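Local structure of leucine--tRNA ligase (Agrobacterium radiobacter, 5AH5) at residues V758-K763 / I809-G814; L764-T769 / L784-V789; E752-P757 / I770-A775; E657-L662 / E746-A751. The protein probably attaches leucine to its cognate tRNA at the expense of ATP, as a class-one aminoacyl-tRNA synthetase, and is seen here bound to tRNA. All coordinates share one frame; numbering follows the deposited sequence.

Overall arrangement
Interactions 1, 2 and 3 belong to one small four-stranded sheet with its helices near the C-terminus. Interaction 4 lies in the helical part next to it. Interaction 1 is buried and pairs the two central strands by parallel backbone bonds. Interaction 3 pairs strand 753-760 with strand 763-771 as an antiparallel hairpin and is only partly buried. Interaction 2 lies at the surface; there a salt bridge joins edge strand 763-771 to the start of a helix. Interaction 4 has no hydrogen bond across it. It touches interaction 3 where Val772 meets Ala751, while its centre is about 29 Å from that of interaction 1. Interactions 1 to 3 all touch the tRNA.

Interaction 1. Residues V758-K763 / I809-G814; sequences VQINGK and INLVVG. With nucleotides of chain D.
Asn810 OD1 accepts a hydrogen bond from Gly762 N at 2.8 Å. Asn810 OD1 also lies 3.0 Å from Gln759 CB. The Asn810 and Gln759 amides stand 82° apart, and each serves a different nucleotide of the tRNA, chain D. Asn810 ND2 donates to O2 of C64 at 2.7 Å and also to O2' of that nucleotide. Gln759 OE1 accepts from N2 of G19 at 3.0 Å. The bond from Gly762 to OD1 helps fix the amide rotation that turns ND2 to the RNA.

Beneath these groups, strands 753-760 and 808-813 pair in parallel at the middle of a four-stranded mixed sheet. Gln759 N bonds Ile809 O, Leu811 N bonds Gln759 O, and Asn761 N bonds Leu811 O. The Asn761 side chain extends the pairing: OD1 takes Val813 N at 2.8 Å, and ND2 reaches Val813 O at 3.2 Å.

The face opposite the RNA is apolar. Ile760 CG2 meets Val813 CG2 at 3.5 Å, and Val758 lies alongside Ile809. Val783 of helix 776-785 covers this pair. A type I' turn from Ile760 to Lys763 brings Gly762 N to Asn810. At the backbone angles of Gly762 a CB would come too close to the carbonyl oxygen of Asn761.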
# COMPACT_ATOMS: atom_id res chain seq x y z
N VAL B 758 13.74 -1.66 42.25
CA VAL B 758 14.23 -2.83 42.93
C VAL B 758 13.13 -3.86 42.97
O VAL B 758 12.03 -3.58 43.44
CB VAL B 758 14.57 -2.43 44.36
CG1 VAL B 758 15.08 -3.64 45.14
CG2 VAL B 758 15.59 -1.29 44.31
N GLN B 759 13.42 -5.03 42.43
CA GLN B 759 12.57 -6.20 42.56
C GLN B 759 13.14 -7.20 43.59
O GLN B 759 14.31 -7.28 43.77
CB GLN B 759 12.46 -6.91 41.24
CG GLN B 759 11.66 -6.13 40.19
CD GLN B 759 11.78 -6.72 38.79
OE1 GLN B 759 12.76 -7.36 38.45
NE2 GLN B 759 10.79 -6.43 37.95
N ILE B 760 12.26 -7.98 44.20
CA ILE B 760 12.61 -9.18 44.90
C ILE B 760 11.82 -10.29 44.28
O ILE B 760 10.55 -10.26 44.19
CB ILE B 760 12.32 -9.13 46.41
CG1 ILE B 760 13.22 -8.12 47.07
CG2 ILE B 760 12.58 -10.48 47.03
CD1 ILE B 760 12.84 -7.77 48.51
N ASN B 761 12.56 -11.26 43.78
CA ASN B 761 12.02 -12.39 43.05
C ASN B 761 11.13 -11.97 41.92
O ASN B 761 10.12 -12.59 41.67
CB ASN B 761 11.30 -13.34 44.02
CG ASN B 761 12.27 -14.17 44.80
OD1 ASN B 761 13.51 -14.16 44.55
ND2 ASN B 761 11.75 -14.87 45.78
N GLY B 762 11.48 -10.86 41.28
CA GLY B 762 10.70 -10.36 40.17
C GLY B 762 9.60 -9.40 40.59
O GLY B 762 9.02 -8.80 39.73
N LYS B 763 9.32 -9.24 41.87
CA LYS B 763 8.22 -8.32 42.26
C LYS B 763 8.75 -6.94 42.63
O LYS B 763 9.62 -6.85 43.50
CB LYS B 763 7.46 -8.92 43.46
CG LYS B 763 6.10 -8.28 43.71
CD LYS B 763 5.65 -8.41 45.16
CE LYS B 763 4.45 -7.49 45.47
NZ LYS B 763 4.65 -6.78 46.76
N ILE B 809 17.36 -3.63 39.30
CA ILE B 809 18.00 -4.71 40.12
C ILE B 809 16.94 -5.62 40.70
O ILE B 809 16.01 -5.15 41.38
CB ILE B 809 19.00 -4.20 41.18
CG1 ILE B 809 19.71 -5.39 41.84
CG2 ILE B 809 18.33 -3.28 42.21
CD1 ILE B 809 20.96 -5.01 42.55
N ASN B 810 17.02 -6.91 40.36
CA ASN B 810 16.17 -7.92 40.93
C ASN B 810 17.00 -8.82 41.89
O ASN B 810 17.97 -9.45 41.48
CB ASN B 810 15.57 -8.78 39.86
CG ASN B 810 14.61 -9.77 40.38
OD1 ASN B 810 13.93 -9.56 41.37
ND2 ASN B 810 14.57 -10.93 39.72
N LEU B 811 16.62 -8.82 43.15
CA LEU B 811 17.24 -9.70 44.17
C LEU B 811 16.54 -11.07 44.22
O LEU B 811 15.31 -11.13 44.33
CB LEU B 811 17.12 -9.05 45.52
CG LEU B 811 17.64 -7.63 45.64
CD1 LEU B 811 17.33 -7.03 47.01
CD2 LEU B 811 19.11 -7.58 45.33
N VAL B 812 17.30 -12.14 44.03
CA VAL B 812 16.73 -13.52 44.04
C VAL B 812 16.90 -14.11 45.44
O VAL B 812 18.04 -14.20 45.93
CB VAL B 812 17.43 -14.40 43.03
CG1 VAL B 812 16.87 -15.82 43.09
CG2 VAL B 812 17.23 -13.85 41.61
N VAL B 813 15.79 -14.44 46.10
CA VAL B 813 15.81 -14.84 47.52
C VAL B 813 15.13 -16.20 47.73
O VAL B 813 14.23 -16.56 47.00
CB VAL B 813 15.18 -13.81 48.47
CG1 VAL B 813 15.92 -12.48 48.41
CG2 VAL B 813 13.73 -13.60 48.17
N GLY B 814 15.59 -16.92 48.75
CA GLY B 814 15.01 -18.20 49.14
C GLY B 814 13.71 -18.09 49.91
O GLY B 814 13.23 -16.98 50.19
P C D 64 16.01 -18.61 35.43
OP1 C D 64 17.48 -18.65 35.50
OP2 C D 64 15.16 -19.73 35.86
O5' C D 64 15.58 -17.37 36.34
C5' C D 64 15.43 -17.50 37.75
C4' C D 64 15.11 -16.14 38.32
O4' C D 64 16.22 -15.22 38.13
C3' C D 64 13.93 -15.44 37.68
O3' C D 64 12.70 -15.93 38.21
C2' C D 64 14.19 -13.99 38.08
O2' C D 64 13.84 -13.77 39.41
C1' C D 64 15.71 -13.90 37.93
N1 C D 64 16.14 -13.40 36.61
C2 C D 64 16.07 -12.03 36.33
O2 C D 64 15.59 -11.26 37.19
N3 C D 64 16.45 -11.58 35.11
C4 C D 64 16.95 -12.43 34.21
N4 C D 64 17.36 -11.94 33.04
C5 C D 64 17.06 -13.83 34.48
C6 C D 64 16.63 -14.27 35.67
P G D 19 10.63 -4.85 28.49
OP1 G D 19 9.27 -4.32 28.44
OP2 G D 19 11.76 -4.27 27.78
O5' G D 19 11.06 -4.82 30.03
C5' G D 19 10.09 -5.05 31.10
C4' G D 19 10.71 -4.70 32.44
O4' G D 19 11.76 -5.66 32.72
C3' G D 19 11.37 -3.32 32.48
O3' G D 19 11.24 -2.63 33.68
C2' G D 19 12.84 -3.64 32.29
O2' G D 19 13.78 -2.68 32.72
C1' G D 19 12.94 -4.95 33.06
N9 G D 19 14.08 -5.79 32.72
C8 G D 19 14.88 -5.75 31.60
N7 G D 19 15.79 -6.68 31.58
C5 G D 19 15.58 -7.39 32.76
C6 G D 19 16.25 -8.52 33.28
O6 G D 19 17.19 -9.17 32.79
N1 G D 19 15.72 -8.92 34.50
C2 G D 19 14.66 -8.31 35.13
N2 G D 19 14.27 -8.85 36.31
N3 G D 19 14.03 -7.25 34.66
C4 G D 19 14.53 -6.86 33.47

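Interaction 2. Residues L764-T769 / L784-V789; sequences LIRTMT and LALPEV. With SO4 (sulfate ion), chain K; nucleotides of chain D.
Leu786 CD2 sits over one face of the Arg766 guanidinium, nearer its rim than its centre. Glu788 OE1, Thr767 O and sulfate O1 lie at its edge. Arg766 NH1 donates to Glu788 OE1 at 2.9 Å in a salt bridge. The oxygen is met on the syn side, but somewhat out of the carboxylate plane, and the guanidinium and carboxylate planes stand 85° apart. The Arg766 chain bends at chi3 (-75°), which places NE where it can donate to Thr767 O at 2.9 Å. Arg766 NH2 donates to Thr767 O at 3.2 Å. This two-nitrogen grip helps fix the orientation of the group.

The bond from NH2 to sulfate O1 is weak. Thr769 also holds the sulfate, which is probably from the crystallisation liquor: Thr769 OG1 donates to O4 at 2.6 Å and the backbone N donates to O2.

Below the polar layer, Leu786 CD1 meets Met768 CB at 4.2 Å, the two side chains crossing at about a right angle. Ile765 CG2 rests on Glu788 CB at 3.8 Å. On the tRNA side, Leu764 and Thr767 touch U20 of chain D.

Leu786 is the N-cap residue of helix 787-792. The contact thus sets the start of this helix against the edge strand 763-771. Helices covering one sheet face and tRNA meeting the other fit the small C-terminal domain of bacterial-type leucyl-tRNA synthetases.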
# COMPACT_ATOMS: atom_id res chain seq x y z
N LEU B 764 8.23 -5.87 42.01
CA LEU B 764 8.63 -4.53 42.38
C LEU B 764 8.33 -4.24 43.85
O LEU B 764 7.18 -4.31 44.28
CB LEU B 764 7.89 -3.49 41.59
CG LEU B 764 8.15 -2.01 41.88
CD1 LEU B 764 9.55 -1.59 41.47
CD2 LEU B 764 7.14 -1.13 41.14
N ILE B 765 9.37 -3.84 44.58
CA ILE B 765 9.27 -3.42 45.95
C ILE B 765 9.24 -1.87 46.06
O ILE B 765 8.39 -1.34 46.73
CB ILE B 765 10.46 -4.02 46.77
CG1 ILE B 765 10.51 -5.56 46.62
CG2 ILE B 765 10.30 -3.67 48.23
CD1 ILE B 765 9.15 -6.27 46.82
N ARG B 766 10.14 -1.15 45.40
CA ARG B 766 10.25 0.33 45.51
C ARG B 766 11.34 0.75 44.54
O ARG B 766 11.93 -0.07 43.85
CB ARG B 766 10.62 0.79 46.92
CG ARG B 766 11.96 0.26 47.44
CD ARG B 766 12.37 0.94 48.74
NE ARG B 766 12.86 2.29 48.47
CZ ARG B 766 13.37 3.13 49.36
NH1 ARG B 766 13.48 2.84 50.65
NH2 ARG B 766 13.78 4.31 48.92
N THR B 767 11.63 2.02 44.50
CA THR B 767 12.75 2.54 43.75
C THR B 767 13.72 3.17 44.72
O THR B 767 13.38 3.47 45.86
CB THR B 767 12.35 3.65 42.74
OG1 THR B 767 11.84 4.80 43.44
CG2 THR B 767 11.30 3.19 41.81
N MET B 768 14.91 3.40 44.21
CA MET B 768 16.06 3.86 44.93
C MET B 768 16.75 4.83 43.95
O MET B 768 16.86 4.57 42.76
CB MET B 768 16.90 2.60 45.19
CG MET B 768 18.26 2.75 45.74
SD MET B 768 19.17 1.20 45.64
CE MET B 768 19.29 0.83 43.90
N THR B 769 17.16 5.98 44.44
CA THR B 769 17.95 6.94 43.66
C THR B 769 19.40 6.82 44.05
O THR B 769 19.73 6.91 45.24
CB THR B 769 17.45 8.34 43.95
OG1 THR B 769 16.06 8.36 43.63
CG2 THR B 769 18.16 9.40 43.11
N LEU B 784 20.55 -3.47 49.76
CA LEU B 784 20.34 -4.38 50.90
C LEU B 784 20.08 -3.59 52.15
O LEU B 784 19.43 -4.08 53.02
CB LEU B 784 21.49 -5.36 51.12
CG LEU B 784 21.67 -6.32 49.95
CD1 LEU B 784 22.96 -7.14 50.13
CD2 LEU B 784 20.45 -7.18 49.79
N ALA B 785 20.53 -2.35 52.17
CA ALA B 785 20.25 -1.43 53.24
C ALA B 785 18.89 -0.77 53.23
O ALA B 785 18.49 -0.31 54.25
CB ALA B 785 21.33 -0.35 53.26
N LEU B 786 18.14 -0.77 52.13
CA LEU B 786 16.82 -0.19 52.16
C LEU B 786 15.91 -0.88 53.19
O LEU B 786 15.94 -2.10 53.31
CB LEU B 786 16.15 -0.29 50.80
CG LEU B 786 16.92 0.34 49.65
CD1 LEU B 786 16.23 -0.04 48.34
CD2 LEU B 786 16.98 1.86 49.85
N PRO B 787 15.09 -0.11 53.91
CA PRO B 787 14.32 -0.77 54.95
C PRO B 787 13.42 -1.88 54.51
O PRO B 787 13.25 -2.90 55.21
CB PRO B 787 13.46 0.37 55.53
CG PRO B 787 14.32 1.56 55.39
CD PRO B 787 15.15 1.36 54.13
N GLU B 788 12.77 -1.66 53.38
CA GLU B 788 11.85 -2.58 52.80
C GLU B 788 12.54 -3.86 52.41
O GLU B 788 11.99 -4.94 52.56
CB GLU B 788 11.23 -1.98 51.53
CG GLU B 788 10.16 -0.95 51.76
CD GLU B 788 10.73 0.47 51.86
OE1 GLU B 788 11.99 0.67 51.83
OE2 GLU B 788 9.89 1.37 51.99
N VAL B 789 13.77 -3.73 51.94
CA VAL B 789 14.59 -4.88 51.54
C VAL B 789 15.16 -5.62 52.77
O VAL B 789 15.06 -6.81 52.84
CB VAL B 789 15.72 -4.42 50.59
CG1 VAL B 789 16.64 -5.58 50.21
CG2 VAL B 789 15.08 -3.78 49.32
S SO4 K . 15.14 7.33 47.32
O1 SO4 K . 13.91 6.53 47.05
O2 SO4 K . 16.40 6.53 47.45
O3 SO4 K . 14.91 8.19 48.50
O4 SO4 K . 15.29 8.22 46.14
P U D 20 10.07 -1.59 33.85
OP1 U D 20 8.82 -2.36 33.64
OP2 U D 20 10.37 -0.40 33.09
O5' U D 20 10.22 -1.19 35.38
C5' U D 20 9.92 -2.14 36.41
C4' U D 20 8.94 -1.54 37.36
O4' U D 20 9.56 -0.38 37.97
C3' U D 20 7.63 -1.04 36.74
O3' U D 20 6.54 -1.30 37.62
C2' U D 20 7.88 0.46 36.59
O2' U D 20 6.71 1.24 36.58
C1' U D 20 8.73 0.75 37.83
N1 U D 20 9.59 1.94 37.69
C2 U D 20 9.35 3.01 38.52
O2 U D 20 8.51 3.00 39.38
N3 U D 20 10.18 4.09 38.31
C4 U D 20 11.19 4.20 37.38
O4 U D 20 11.86 5.23 37.34
C5 U D 20 11.38 3.05 36.57
C6 U D 20 10.57 1.99 36.73

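Interaction 3. Residues E752-P757 / I770-A775; sequences ENIVLP and IPVNLA. With nucleotides of chain D.
Ile770 O accepts a hydrogen bond from Ile754 N at 2.7 Å, with the donor nearly along the C=O axis. Asn753 CA also makes a bent C-H...O contact, 3.3 Å from Ile770 O. Ile770 N returns a bond to Ile754 O at 2.9 Å, which makes these two residues a hydrogen-bonded antiparallel pair. Next to it, Asn753 and Pro771 form a non-hydrogen-bonded pair. Asn753 OD1 comes within 3.3 Å of Pro771 CA, and the proline nitrogen has no hydrogen to offer it. One step further, Val772 N bonds Glu752 O at 3.0 Å.

The pairing closes the open end of a beta hairpin made by strands 753-760 and 763-771. A type II turn from Pro771 to Leu774 then leads away, with Asn773 at positive phi. Ala775 follows as the N-cap of helix 776-785.

Ile770 and Leu756 pack toward that helix. Ile770 has a chi1 of 42°, which sets CG1 against Ile754 O. Ile770 CD1 meets Leu756 CD2 at 4.1 Å, and Ile779 of the helix touches both residues. Separately, Ile754 CD1 presses on Val772 CG2 at 3.4 Å, tighter than usual for two carbons. The Ile754 chi1 of -95° lies off a staggered position, consistent with some strain there.

Val755 and Pro757 serve the other face, against U20 of chain D. Pro757 CB comes within 3.3 Å of O4' of U20. Glu752 touches Arg656 of helix 653-674.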
# COMPACT_ATOMS: atom_id res chain seq x y z
N GLU B 752 23.29 13.15 36.83
CA GLU B 752 24.17 12.81 37.92
C GLU B 752 23.61 11.62 38.74
O GLU B 752 24.39 10.85 39.25
CB GLU B 752 24.42 14.06 38.80
CG GLU B 752 25.07 15.23 38.03
CD GLU B 752 25.08 16.56 38.79
OE1 GLU B 752 25.02 16.55 40.04
OE2 GLU B 752 25.15 17.64 38.14
N ASN B 753 22.29 11.48 38.81
CA ASN B 753 21.62 10.39 39.56
C ASN B 753 20.60 9.59 38.76
O ASN B 753 20.02 10.07 37.81
CB ASN B 753 20.95 10.95 40.82
CG ASN B 753 21.94 11.64 41.73
OD1 ASN B 753 22.93 11.04 42.17
ND2 ASN B 753 21.71 12.92 41.98
N ILE B 754 20.37 8.36 39.18
CA ILE B 754 19.47 7.45 38.49
C ILE B 754 18.43 6.91 39.48
O ILE B 754 18.76 6.60 40.62
CB ILE B 754 20.34 6.38 37.83
CG1 ILE B 754 20.57 6.85 36.39
CG2 ILE B 754 19.72 4.98 37.84
CD1 ILE B 754 21.65 6.09 35.64
N VAL B 755 17.17 6.89 39.05
CA VAL B 755 16.10 6.20 39.76
C VAL B 755 16.13 4.73 39.30
O VAL B 755 15.99 4.42 38.13
CB VAL B 755 14.74 6.86 39.55
CG1 VAL B 755 13.63 6.07 40.24
CG2 VAL B 755 14.76 8.31 40.08
N LEU B 756 16.38 3.82 40.23
CA LEU B 756 16.52 2.39 39.89
C LEU B 756 15.42 1.59 40.59
O LEU B 756 15.38 1.58 41.79
CB LEU B 756 17.90 1.91 40.40
CG LEU B 756 18.45 0.56 39.94
CD1 LEU B 756 18.89 0.64 38.48
CD2 LEU B 756 19.63 0.13 40.80
N PRO B 757 14.51 0.93 39.85
CA PRO B 757 13.57 0.04 40.55
C PRO B 757 14.26 -1.20 41.12
O PRO B 757 15.22 -1.72 40.51
CB PRO B 757 12.55 -0.35 39.47
CG PRO B 757 13.29 -0.15 38.15
CD PRO B 757 14.20 1.02 38.41
N ILE B 770 20.27 6.59 43.07
CA ILE B 770 21.70 6.47 43.34
C ILE B 770 22.48 7.31 42.32
O ILE B 770 21.98 7.54 41.25
CB ILE B 770 22.19 5.01 43.17
CG1 ILE B 770 21.56 4.37 41.93
CG2 ILE B 770 21.84 4.21 44.42
CD1 ILE B 770 22.28 3.17 41.40
N PRO B 771 23.73 7.68 42.62
CA PRO B 771 24.65 8.23 41.63
C PRO B 771 24.86 7.30 40.49
O PRO B 771 24.85 6.08 40.68
CB PRO B 771 25.99 8.33 42.37
CG PRO B 771 25.68 8.20 43.83
CD PRO B 771 24.33 7.55 43.97
N VAL B 772 25.02 7.87 39.29
CA VAL B 772 25.43 7.12 38.10
C VAL B 772 26.86 6.58 38.33
O VAL B 772 27.66 7.20 39.07
CB VAL B 772 25.37 8.08 36.86
CG1 VAL B 772 25.98 7.44 35.63
CG2 VAL B 772 23.93 8.43 36.60
N ASN B 773 27.19 5.44 37.72
CA ASN B 773 28.54 4.80 37.89
C ASN B 773 28.87 4.33 39.28
O ASN B 773 30.07 4.21 39.63
CB ASN B 773 29.70 5.73 37.48
CG ASN B 773 29.52 6.30 36.11
OD1 ASN B 773 29.28 5.55 35.15
ND2 ASN B 773 29.61 7.65 36.00
N LEU B 774 27.86 4.11 40.11
CA LEU B 774 28.11 3.50 41.40
C LEU B 774 28.62 2.10 41.05
O LEU B 774 28.13 1.44 40.12
CB LEU B 774 26.86 3.49 42.29
CG LEU B 774 27.08 3.46 43.82
CD1 LEU B 774 27.91 4.64 44.35
CD2 LEU B 774 25.72 3.40 44.50
N ALA B 775 29.69 1.70 41.71
CA ALA B 775 30.18 0.33 41.59
C ALA B 775 29.06 -0.70 41.88
O ALA B 775 28.21 -0.50 42.76
CB ALA B 775 31.33 0.14 42.54
P U D 20 10.07 -1.59 33.85
OP1 U D 20 8.82 -2.36 33.64
OP2 U D 20 10.37 -0.40 33.09
O5' U D 20 10.22 -1.19 35.38
C5' U D 20 9.92 -2.14 36.41
C4' U D 20 8.94 -1.54 37.36
O4' U D 20 9.56 -0.38 37.97
C3' U D 20 7.63 -1.04 36.74
O3' U D 20 6.54 -1.30 37.62
C2' U D 20 7.88 0.46 36.59
O2' U D 20 6.71 1.24 36.58
C1' U D 20 8.73 0.75 37.83
N1 U D 20 9.59 1.94 37.69
C2 U D 20 9.35 3.01 38.52
O2 U D 20 8.51 3.00 39.38
N3 U D 20 10.18 4.09 38.31
C4 U D 20 11.19 4.20 37.38
O4 U D 20 11.86 5.23 37.34
C5 U D 20 11.38 3.05 36.57
C6 U D 20 10.57 1.99 36.73

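Interaction 4. Residues E657-L662 / E746-A751; sequences EIARQL and ERLVQA
Arg660 lays its aliphatic chain across the backbone of residues 748-751. Its CG is anti to the backbone N (chi1 176°) and comes within 3.2 Å of Val749 O. Arg660 CD is also 3.2 Å from Val749 O, and it lies 3.4 Å from Ala751 N. The chain stays extended through chi2. At chi3 it bends, and that torsion (148°) is not a staggered one. Val749 O lies near the guanidinium plane at its edge but makes no hydrogen bond with it.

The head of Arg660 turns back to its own helix. NH1 forms a salt bridge with Glu657 OE2 at 2.8 Å, one turn earlier. Glu657 bends at chi2 (53°), and its carboxylate carbon lies at the guanidinium edge, in plane. The other carboxylate oxygen, OE1, looks toward Ala751 CB from 4.2 Å. That methyl also touches Arg660 CD at 3.8 Å, and the alanine is buried here.

Closer to the helix axis, Arg660 CA makes a bent C-H...O contact with Leu748 O at 3.2 Å. Ala659 CB meets Leu748 CD2 at 3.9 Å. Arg656 and Gln663 of the same helix also touch Leu748. The segment 746-751 thus packs against helix 653-674 just before the chain enters strand 753-760.

No hydrogen bond crosses the contact. The two segments are held by methyl packing and by C-H groups against carbonyl oxygens. The arginine charge is paired within the helix, and its contribution across the interface is mainly its carbon chain.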
# COMPACT_ATOMS: atom_id res chain seq x y z
N GLU B 657 19.06 17.97 34.44
CA GLU B 657 17.84 17.19 34.33
C GLU B 657 17.14 17.57 33.02
O GLU B 657 16.65 16.69 32.30
CB GLU B 657 16.90 17.36 35.50
CG GLU B 657 15.64 16.47 35.47
CD GLU B 657 15.92 14.97 35.30
OE1 GLU B 657 16.98 14.47 35.78
OE2 GLU B 657 15.07 14.27 34.69
N ILE B 658 17.11 18.86 32.75
CA ILE B 658 16.54 19.39 31.53
C ILE B 658 17.32 18.82 30.34
O ILE B 658 16.71 18.18 29.46
CB ILE B 658 16.51 20.92 31.51
CG1 ILE B 658 15.51 21.42 32.56
CG2 ILE B 658 16.10 21.44 30.12
CD1 ILE B 658 15.59 22.91 32.86
N ALA B 659 18.65 18.97 30.35
CA ALA B 659 19.49 18.56 29.22
C ALA B 659 19.29 17.10 28.91
O ALA B 659 19.15 16.71 27.77
CB ALA B 659 20.94 18.87 29.48
N ARG B 660 19.22 16.30 29.95
CA ARG B 660 18.98 14.91 29.80
C ARG B 660 17.65 14.55 29.15
O ARG B 660 17.58 13.57 28.39
CB ARG B 660 19.05 14.22 31.15
CG ARG B 660 18.70 12.75 31.05
CD ARG B 660 18.98 11.93 32.29
NE ARG B 660 17.98 10.87 32.33
CZ ARG B 660 16.79 10.99 32.90
NH1 ARG B 660 16.44 12.10 33.56
NH2 ARG B 660 15.93 9.97 32.83
N GLN B 661 16.59 15.24 29.56
CA GLN B 661 15.25 14.99 29.07
C GLN B 661 15.14 15.31 27.54
O GLN B 661 14.56 14.55 26.78
CB GLN B 661 14.25 15.79 29.89
CG GLN B 661 13.98 15.20 31.27
CD GLN B 661 12.62 14.56 31.31
OE1 GLN B 661 11.63 15.17 31.77
NE2 GLN B 661 12.53 13.35 30.74
N LEU B 662 15.80 16.37 27.13
CA LEU B 662 15.92 16.74 25.76
C LEU B 662 16.63 15.72 24.94
O LEU B 662 16.17 15.42 23.84
CB LEU B 662 16.54 18.13 25.61
CG LEU B 662 15.34 19.10 25.59
CD1 LEU B 662 14.92 19.55 26.99
CD2 LEU B 662 15.58 20.26 24.69
N GLU B 746 25.96 12.69 23.84
CA GLU B 746 26.14 11.54 24.77
C GLU B 746 26.71 11.93 26.17
O GLU B 746 26.52 11.18 27.10
CB GLU B 746 27.03 10.44 24.15
CG GLU B 746 26.28 9.39 23.33
CD GLU B 746 25.55 8.35 24.19
OE1 GLU B 746 26.06 7.99 25.29
OE2 GLU B 746 24.47 7.87 23.77
N ARG B 747 27.35 13.08 26.28
CA ARG B 747 27.70 13.68 27.59
C ARG B 747 26.46 14.07 28.42
O ARG B 747 26.56 14.13 29.65
CB ARG B 747 28.58 14.96 27.49
CG ARG B 747 29.82 14.96 26.59
CD ARG B 747 31.16 15.05 27.30
NE ARG B 747 31.24 16.07 28.34
CZ ARG B 747 31.83 17.27 28.25
NH1 ARG B 747 32.44 17.70 27.13
NH2 ARG B 747 31.79 18.08 29.30
N LEU B 748 25.32 14.38 27.78
CA LEU B 748 24.17 14.88 28.54
C LEU B 748 23.07 13.89 28.77
O LEU B 748 22.12 14.21 29.47
CB LEU B 748 23.65 16.14 27.90
CG LEU B 748 24.66 17.26 27.90
CD1 LEU B 748 24.28 18.30 26.89
CD2 LEU B 748 24.75 17.89 29.31
N VAL B 749 23.24 12.67 28.30
CA VAL B 749 22.22 11.63 28.33
C VAL B 749 21.97 11.01 29.70
O VAL B 749 20.82 10.60 29.98
CB VAL B 749 22.59 10.49 27.33
CG1 VAL B 749 21.72 9.24 27.50
CG2 VAL B 749 22.47 11.02 25.93
N GLN B 750 23.02 10.84 30.52
CA GLN B 750 22.82 10.44 31.94
C GLN B 750 22.99 11.69 32.69
O GLN B 750 23.89 12.46 32.39
CB GLN B 750 23.85 9.45 32.45
CG GLN B 750 23.86 8.10 31.75
CD GLN B 750 25.21 7.41 31.92
OE1 GLN B 750 26.27 8.03 31.74
NE2 GLN B 750 25.17 6.13 32.26
N ALA B 751 22.12 11.92 33.66
CA ALA B 751 22.31 13.01 34.60
C ALA B 751 23.20 12.42 35.73
O ALA B 751 23.78 11.32 35.56
CB ALA B 751 20.97 13.51 35.14